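FAD:protein FMN transferase (Vibrio cholerae, PDB 6NXI) probably transfers the FMN moiety of FAD to a threonine hydroxyl of a target flavoprotein, releasing AMP, with magnesium as cofactor. Local coordinates at residues G100-L105 with A125-T130; G194-I199 with I214-D219. One frame throughout, in Å; residues are numbered along the deposited sequence.

Contact 1 packs helix 100-105 against the end of helix 120-127 and the turn that follows it, whereas contact 2 joins the loop before strand 199-203 to the end of strand 211-215 and the loop beyond. They lie on opposite sides of the chain's centre, their nearest atoms about 26 Å apart, and both are partly buried. Side chains dominate contact 1, where one arginine lies among the side chains of the facing helix and donates to a backbone carbonyl. In contact 2 the backbone does most of the polar work, through a strand pair and bridging water, with apolar packing inward and charged chains outward. Contact 1 alone reaches FAD, through Val103.

Contact 1: G100-L105 with A125-T130; sequences GPLVNL and ARRAIT. With FAD (flavin-adenine dinucleotide), chain B.
Arg126 lies among Pro101, Leu102, Asn104 and Leu105 as a knob in a hole, and its NH1 donates to Pro101 O at 3.0 Å (N-H...O angle 151°). The donor lies in the carbonyl plane, and the same oxygen accepts the helical bond from Leu105 N, so two N-H groups grip it. The arginine chain bends at chi2 (-89°), turning CD back to within 3.9 Å of Pro101 CB, while Leu105 CD1 lies over the centre of one guanidinium face, 3.9 Å above the plane. Glu111 forms a salt bridge with NH1, giving this nitrogen a second partner.

In the ApbE fold, helix 100-105 packs on the last turn of helix 120-127 and on the turn after it. It lies between helix 120-127 and FAD, and Val103 on its far side sets CG1 3.6 Å from FAD O2B of the adenosine ribose.

The apolar contacts flank the arginine. Ile129 CD1 meets the Pro101 ring at CB, 3.8 Å away, and Leu102 divides its branches, CD2 touching Arg126 CB and Arg127 CG and CD1 lying 3.7 Å from Thr130 CG2. A type I turn from Arg127 to Thr130 presents that methyl, and Thr130 OG1 donates to Arg127 O at 2.8 Å.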
loop_
_atom_site.group_PDB
_atom_site.type_symbol
_atom_site.label_atom_id
_atom_site.label_comp_id
_atom_site.label_asym_id
_atom_site.label_seq_id
_atom_site.Cartn_x
_atom_site.Cartn_y
_atom_site.Cartn_z
ATOM N N GLY A 100 14.184 -0.462 2.539
ATOM C CA GLY A 100 14.658 -0.828 1.201
ATOM C C GLY A 100 15.777 -1.871 1.197
ATOM O O GLY A 100 15.660 -2.886 0.509
ATOM N N PRO A 101 16.922 -1.632 1.858
ATOM C CA PRO A 101 18.043 -2.577 1.829
ATOM C C PRO A 101 17.634 -3.977 2.286
ATOM O O PRO A 101 18.218 -4.926 1.749
ATOM C CB PRO A 101 19.099 -1.900 2.748
ATOM C CG PRO A 101 18.742 -0.417 2.672
ATOM C CD PRO A 101 17.229 -0.450 2.668
ATOM N N LEU A 102 16.696 -4.082 3.236
ATOM C CA LEU A 102 16.237 -5.388 3.788
ATOM C C LEU A 102 15.245 -6.035 2.834
ATOM O O LEU A 102 15.355 -7.230 2.558
ATOM C CB LEU A 102 15.632 -5.139 5.168
ATOM C CG LEU A 102 16.604 -4.554 6.204
ATOM C CD1 LEU A 102 15.860 -3.927 7.341
ATOM C CD2 LEU A 102 17.515 -5.639 6.733
ATOM N N VAL A 103 14.332 -5.256 2.278
ATOM C CA VAL A 103 13.399 -5.800 1.250
ATOM C C VAL A 103 14.234 -6.407 0.109
ATOM O O VAL A 103 13.963 -7.500 -0.387
ATOM C CB VAL A 103 12.489 -4.680 0.739
ATOM C CG1 VAL A 103 11.693 -5.098 -0.482
ATOM C CG2 VAL A 103 11.579 -4.158 1.852
ATOM N N ASN A 104 15.270 -5.687 -0.305
ATOM C CA ASN A 104 16.132 -6.100 -1.418
ATOM C C ASN A 104 16.912 -7.344 -0.987
ATOM O O ASN A 104 16.938 -8.304 -1.764
ATOM C CB ASN A 104 17.050 -4.974 -1.849
ATOM C CG ASN A 104 16.307 -3.792 -2.452
ATOM O OD1 ASN A 104 15.101 -3.836 -2.630
ATOM N ND2 ASN A 104 17.028 -2.690 -2.633
ATOM N N LEU A 105 17.472 -7.356 0.222
ATOM C CA LEU A 105 18.233 -8.536 0.728
ATOM C C LEU A 105 17.388 -9.812 0.634
ATOM O O LEU A 105 17.927 -10.879 0.263
ATOM C CB LEU A 105 18.691 -8.254 2.153
ATOM C CG LEU A 105 19.499 -9.374 2.809
ATOM C CD1 LEU A 105 20.884 -9.507 2.182
ATOM C CD2 LEU A 105 19.610 -9.153 4.299
ATOM N N ALA A 125 24.652 -5.841 8.457
ATOM C CA ALA A 125 25.160 -4.752 7.588
ATOM C C ALA A 125 23.991 -3.996 6.941
ATOM O O ALA A 125 24.033 -2.769 6.810
ATOM C CB ALA A 125 26.085 -5.302 6.545
ATOM N N ARG A 126 22.934 -4.709 6.542
ATOM C CA ARG A 126 21.797 -4.024 5.886
ATOM C C ARG A 126 20.948 -3.297 6.916
ATOM O O ARG A 126 20.445 -2.218 6.590
ATOM C CB ARG A 126 20.933 -5.038 5.129
ATOM C CG ARG A 126 21.672 -5.696 3.975
ATOM C CD ARG A 126 21.577 -4.962 2.672
ATOM N NE ARG A 126 22.272 -5.752 1.654
ATOM C CZ ARG A 126 21.772 -6.108 0.458
ATOM N NH1 ARG A 126 20.548 -5.752 0.089
ATOM N NH2 ARG A 126 22.538 -6.769 -0.387
ATOM N N ARG A 127 20.742 -3.886 8.087
ATOM C CA ARG A 127 20.025 -3.225 9.205
ATOM C C ARG A 127 20.734 -1.942 9.599
ATOM O O ARG A 127 20.031 -0.967 9.894
ATOM C CB ARG A 127 19.904 -4.138 10.421
ATOM C CG ARG A 127 18.977 -5.312 10.199
ATOM C CD ARG A 127 19.051 -6.296 11.314
ATOM N NE ARG A 127 18.294 -5.862 12.459
ATOM C CZ ARG A 127 18.427 -6.415 13.658
ATOM N NH1 ARG A 127 19.331 -7.361 13.881
ATOM N NH2 ARG A 127 17.660 -6.004 14.639
ATOM N N ALA A 128 22.060 -1.893 9.490
ATOM C CA ALA A 128 22.829 -0.710 9.931
ATOM C C ALA A 128 22.543 0.478 9.010
ATOM O O ALA A 128 22.866 1.597 9.430
ATOM C CB ALA A 128 24.295 -1.017 9.974
ATOM N N ILE A 129 22.063 0.246 7.783
ATOM C CA ILE A 129 21.794 1.332 6.800
ATOM C C ILE A 129 20.281 1.502 6.621
ATOM O O ILE A 129 19.902 2.005 5.590
ATOM C CB ILE A 129 22.526 1.076 5.471
ATOM C CG1 ILE A 129 22.117 -0.260 4.833
ATOM C CG2 ILE A 129 24.023 1.164 5.667
ATOM C CD1 ILE A 129 22.519 -0.433 3.387
ATOM N N THR A 130 19.474 1.118 7.604
ATOM C CA THR A 130 18.012 1.352 7.630
ATOM C C THR A 130 17.650 2.169 8.872
ATOM O O THR A 130 18.390 2.177 9.865
ATOM C CB THR A 130 17.238 0.030 7.584
ATOM O OG1 THR A 130 17.427 -0.554 8.869
ATOM C CG2 THR A 130 17.725 -0.856 6.471
HETATM P PA FAD B . 2.105 -3.889 0.913
HETATM O O1A FAD B . 1.705 -4.942 1.884
HETATM O O2A FAD B . 1.217 -2.733 0.676
HETATM O O5B FAD B . 3.557 -3.331 1.282
HETATM C C5B FAD B . 4.625 -4.312 1.192
HETATM C C4B FAD B . 5.810 -3.758 0.439
HETATM O O4B FAD B . 6.373 -2.592 1.089
HETATM C C3B FAD B . 6.946 -4.775 0.344
HETATM O O3B FAD B . 6.824 -5.526 -0.864
HETATM C C2B FAD B . 8.203 -3.899 0.406
HETATM O O2B FAD B . 8.510 -3.360 -0.860
HETATM C C1B FAD B . 7.761 -2.786 1.348
HETATM N N9A FAD B . 7.912 -3.040 2.764
HETATM C C8A FAD B . 8.118 -4.261 3.422
HETATM N N7A FAD B . 8.070 -4.124 4.725
HETATM C C5A FAD B . 7.882 -2.778 4.966
HETATM C C6A FAD B . 7.787 -2.040 6.155
HETATM N N6A FAD B . 7.802 -2.580 7.387
HETATM N N1A FAD B . 7.546 -0.720 6.024
HETATM C C2A FAD B . 7.511 -0.183 4.789
HETATM N N3A FAD B . 7.584 -0.784 3.593
HETATM C C4A FAD B . 7.782 -2.102 3.762
HETATM N N1 FAD B . 7.158 -4.514 -8.964
HETATM C C2 FAD B . 7.860 -5.022 -10.036
HETATM O O2 FAD B . 8.100 -6.248 -10.104
HETATM N N3 FAD B . 8.282 -4.231 -11.056
HETATM C C4 FAD B . 8.060 -2.879 -11.074
HETATM O O4 FAD B . 8.481 -2.189 -11.992
HETATM C C4X FAD B . 7.353 -2.306 -9.965
HETATM N N5 FAD B . 7.137 -1.006 -9.947
HETATM C C5X FAD B . 6.466 -0.477 -8.869
HETATM C C6 FAD B . 6.245 0.914 -8.816
HETATM C C7 FAD B . 5.579 1.527 -7.776
HETATM C C7M FAD B . 5.372 3.024 -7.788
HETATM C C8 FAD B . 5.083 0.716 -6.727
HETATM C C8M FAD B . 4.358 1.316 -5.551
HETATM C C9 FAD B . 5.299 -0.665 -6.763
HETATM C C9A FAD B . 5.976 -1.288 -7.821
HETATM N N10 FAD B . 6.232 -2.663 -7.876
HETATM C C10 FAD B . 6.922 -3.219 -8.939
HETATM C "C1'" FAD B . 5.682 -3.558 -6.835
HETATM C "C2'" FAD B . 6.425 -3.546 -5.548
HETATM O "O2'" FAD B . 7.749 -4.039 -5.730
HETATM C "C3'" FAD B . 5.695 -4.446 -4.536
HETATM O "O3'" FAD B . 5.661 -5.796 -4.944
HETATM C "C4'" FAD B . 4.241 -4.080 -4.307
HETATM O "O4'" FAD B . 4.115 -2.667 -4.283
HETATM C "C5'" FAD B . 3.682 -4.746 -3.066
HETATM O "O5'" FAD B . 2.372 -4.182 -2.810
HETATM P P FAD B . 1.425 -4.879 -1.750
HETATM O O1P FAD B . 1.400 -6.330 -1.921
HETATM O O2P FAD B . 0.193 -4.004 -1.811
HETATM O O3P FAD B . 2.317 -4.607 -0.464
#

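Contact 2: G194-I199 with I214-D219; sequences GVPWRI and IIEPGD
Ile199 and Ile215 form an antiparallel hydrogen-bonded pair: Ile199 N donates to Ile215 O at 3.0 Å, and Ile215 N returns a bond to Ile199 O at 2.9 Å. Ile214 CA and Arg198 CA add CA-H...O contacts to the same two oxygens, Ile199 O and Ile215 O respectively.

On the face carrying Ile199 and Ile215 the side chains cross with CG1 against CG1 at 3.7 Å. Each CG1 stands between the backbone N and the carbonyl carbon (chi1 69° in Ile199), and beyond it Ile199 CD1 reaches Pro217 CG. Leu187 and Ile222 of the large antiparallel sheet pack on both Ile199 and Pro217.

This pair opens a two-stranded antiparallel hairpin, 199-203 with 211-215, whose base diverges at Glu216. There a water takes over from direct pairing, donating to Trp197 O at 2.7 Å and accepting from Gly218 N at 2.8 Å. Gly218 has a positive phi, which by itself favours glycine.

On the outer side, Ile214 CG2 sits over one face of the Arg198 guanidinium, 3.4 Å above its plane and offset toward the rim. Arg198 and Glu216 run side by side, but Arg198 NE and Glu216 OE2 remain 4.2 Å apart, too far for a salt bridge, while the Pro196 ring borders OE1.

Further out, Trp197 is positioned by the bond from NE1 to Lys188 O and by contacts with Leu187, Lys22 and Ile24, and Asp219 OD1 accepts from Gly189 N, just past strand 184-188.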
loop_
_atom_site.group_PDB
_atom_site.type_symbol
_atom_site.label_atom_id
_atom_site.label_comp_id
_atom_site.label_asym_id
_atom_site.label_seq_id
_atom_site.Cartn_x
_atom_site.Cartn_y
_atom_site.Cartn_z
ATOM N N GLY A 194 -27.049 0.393 -9.489
ATOM C CA GLY A 194 -27.508 1.513 -8.655
ATOM C C GLY A 194 -27.307 1.256 -7.181
ATOM O O GLY A 194 -27.971 1.905 -6.355
ATOM N N VAL A 195 -26.424 0.329 -6.833
ATOM C CA VAL A 195 -26.117 0.097 -5.400
ATOM C C VAL A 195 -24.642 0.392 -5.161
ATOM O O VAL A 195 -23.821 0.330 -6.076
ATOM C CB VAL A 195 -26.494 -1.310 -4.949
ATOM C CG1 VAL A 195 -27.979 -1.552 -5.072
ATOM C CG2 VAL A 195 -25.687 -2.382 -5.653
ATOM N N PRO A 196 -24.273 0.736 -3.911
ATOM C CA PRO A 196 -22.883 1.003 -3.605
ATOM C C PRO A 196 -22.018 -0.189 -4.028
ATOM O O PRO A 196 -22.442 -1.343 -3.906
ATOM C CB PRO A 196 -22.877 1.197 -2.095
ATOM C CG PRO A 196 -24.316 1.643 -1.783
ATOM C CD PRO A 196 -25.160 0.830 -2.733
ATOM N N TRP A 197 -20.812 0.117 -4.511
ATOM C CA TRP A 197 -19.907 -0.896 -5.115
ATOM C C TRP A 197 -19.621 -1.984 -4.083
ATOM O O TRP A 197 -19.390 -1.620 -2.906
ATOM C CB TRP A 197 -18.583 -0.222 -5.539
ATOM C CG TRP A 197 -18.732 0.814 -6.620
ATOM C CD1 TRP A 197 -18.948 2.152 -6.436
ATOM C CD2 TRP A 197 -18.726 0.603 -8.031
ATOM N NE1 TRP A 197 -19.137 2.768 -7.636
ATOM C CE2 TRP A 197 -18.982 1.860 -8.639
ATOM C CE3 TRP A 197 -18.517 -0.497 -8.860
ATOM C CZ2 TRP A 197 -18.983 2.028 -10.017
ATOM C CZ3 TRP A 197 -18.531 -0.338 -10.235
ATOM C CH2 TRP A 197 -18.776 0.919 -10.808
ATOM N N ARG A 198 -19.466 -3.218 -4.544
ATOM C CA ARG A 198 -19.345 -4.419 -3.675
ATOM C C ARG A 198 -17.905 -4.917 -3.729
ATOM O O ARG A 198 -17.315 -5.102 -4.817
ATOM C CB ARG A 198 -20.378 -5.477 -4.113
ATOM C CG ARG A 198 -21.813 -4.990 -3.963
ATOM C CD ARG A 198 -22.902 -5.855 -4.584
ATOM N NE ARG A 198 -23.241 -6.917 -3.630
ATOM C CZ ARG A 198 -23.205 -8.238 -3.845
ATOM N NH1 ARG A 198 -22.876 -8.763 -5.019
ATOM N NH2 ARG A 198 -23.532 -9.053 -2.852
ATOM N N ILE A 199 -17.248 -5.042 -2.559
ATOM C CA ILE A 199 -15.893 -5.636 -2.564
ATOM C C ILE A 199 -15.992 -6.886 -1.691
ATOM O O ILE A 199 -16.888 -6.991 -0.868
ATOM C CB ILE A 199 -14.818 -4.643 -2.063
ATOM C CG1 ILE A 199 -15.020 -4.408 -0.575
ATOM C CG2 ILE A 199 -14.845 -3.328 -2.880
ATOM C CD1 ILE A 199 -13.873 -3.706 0.077
ATOM N N ILE A 214 -18.899 -10.161 1.286
ATOM C CA ILE A 214 -19.105 -8.991 0.392
ATOM C C ILE A 214 -19.632 -7.827 1.233
ATOM O O ILE A 214 -20.709 -8.001 1.849
ATOM C CB ILE A 214 -20.044 -9.344 -0.768
ATOM C CG1 ILE A 214 -19.420 -10.429 -1.641
ATOM C CG2 ILE A 214 -20.378 -8.058 -1.550
ATOM C CD1 ILE A 214 -20.347 -11.007 -2.695
ATOM N N ILE A 215 -18.906 -6.695 1.235
ATOM C CA ILE A 215 -19.284 -5.448 1.953
ATOM C C ILE A 215 -19.402 -4.289 0.957
ATOM O O ILE A 215 -18.828 -4.349 -0.161
ATOM C CB ILE A 215 -18.282 -5.133 3.070
ATOM C CG1 ILE A 215 -16.894 -4.775 2.540
ATOM C CG2 ILE A 215 -18.193 -6.297 4.048
ATOM C CD1 ILE A 215 -16.043 -3.958 3.481
ATOM N N GLU A 216 -20.049 -3.218 1.415
ATOM C CA GLU A 216 -20.255 -1.963 0.643
ATOM C C GLU A 216 -19.615 -0.834 1.435
ATOM O O GLU A 216 -20.241 -0.243 2.302
ATOM C CB GLU A 216 -21.763 -1.779 0.450
ATOM C CG GLU A 216 -22.368 -2.800 -0.505
ATOM C CD GLU A 216 -23.885 -2.791 -0.610
ATOM O OE1 GLU A 216 -24.501 -1.849 -0.097
ATOM O OE2 GLU A 216 -24.441 -3.732 -1.194
ATOM N N PRO A 217 -18.340 -0.510 1.202
ATOM C CA PRO A 217 -17.681 0.571 1.938
ATOM C C PRO A 217 -18.242 1.990 1.745
ATOM O O PRO A 217 -17.935 2.851 2.550
ATOM C CB PRO A 217 -16.259 0.554 1.388
ATOM C CG PRO A 217 -16.076 -0.848 0.883
ATOM C CD PRO A 217 -17.422 -1.266 0.337
ATOM N N GLY A 218 -19.040 2.208 0.701
ATOM C CA GLY A 218 -19.490 3.538 0.288
ATOM C C GLY A 218 -18.335 4.332 -0.289
ATOM O O GLY A 218 -17.519 3.738 -1.041
ATOM N N ASP A 219 -18.283 5.627 -0.026
ATOM C CA ASP A 219 -17.292 6.537 -0.652
ATOM C C ASP A 219 -16.032 6.496 0.208
ATOM O O ASP A 219 -15.897 7.279 1.169
ATOM C CB ASP A 219 -17.837 7.946 -0.834
ATOM C CG ASP A 219 -18.980 8.064 -1.818
ATOM O OD1 ASP A 219 -19.357 7.033 -2.453
ATOM O OD2 ASP A 219 -19.587 9.183 -1.859
HETATM O O HOH W 1 -19.701 0.633 -1.535
HETATM O O HOH W 2 -19.305 2.873 -3.160
#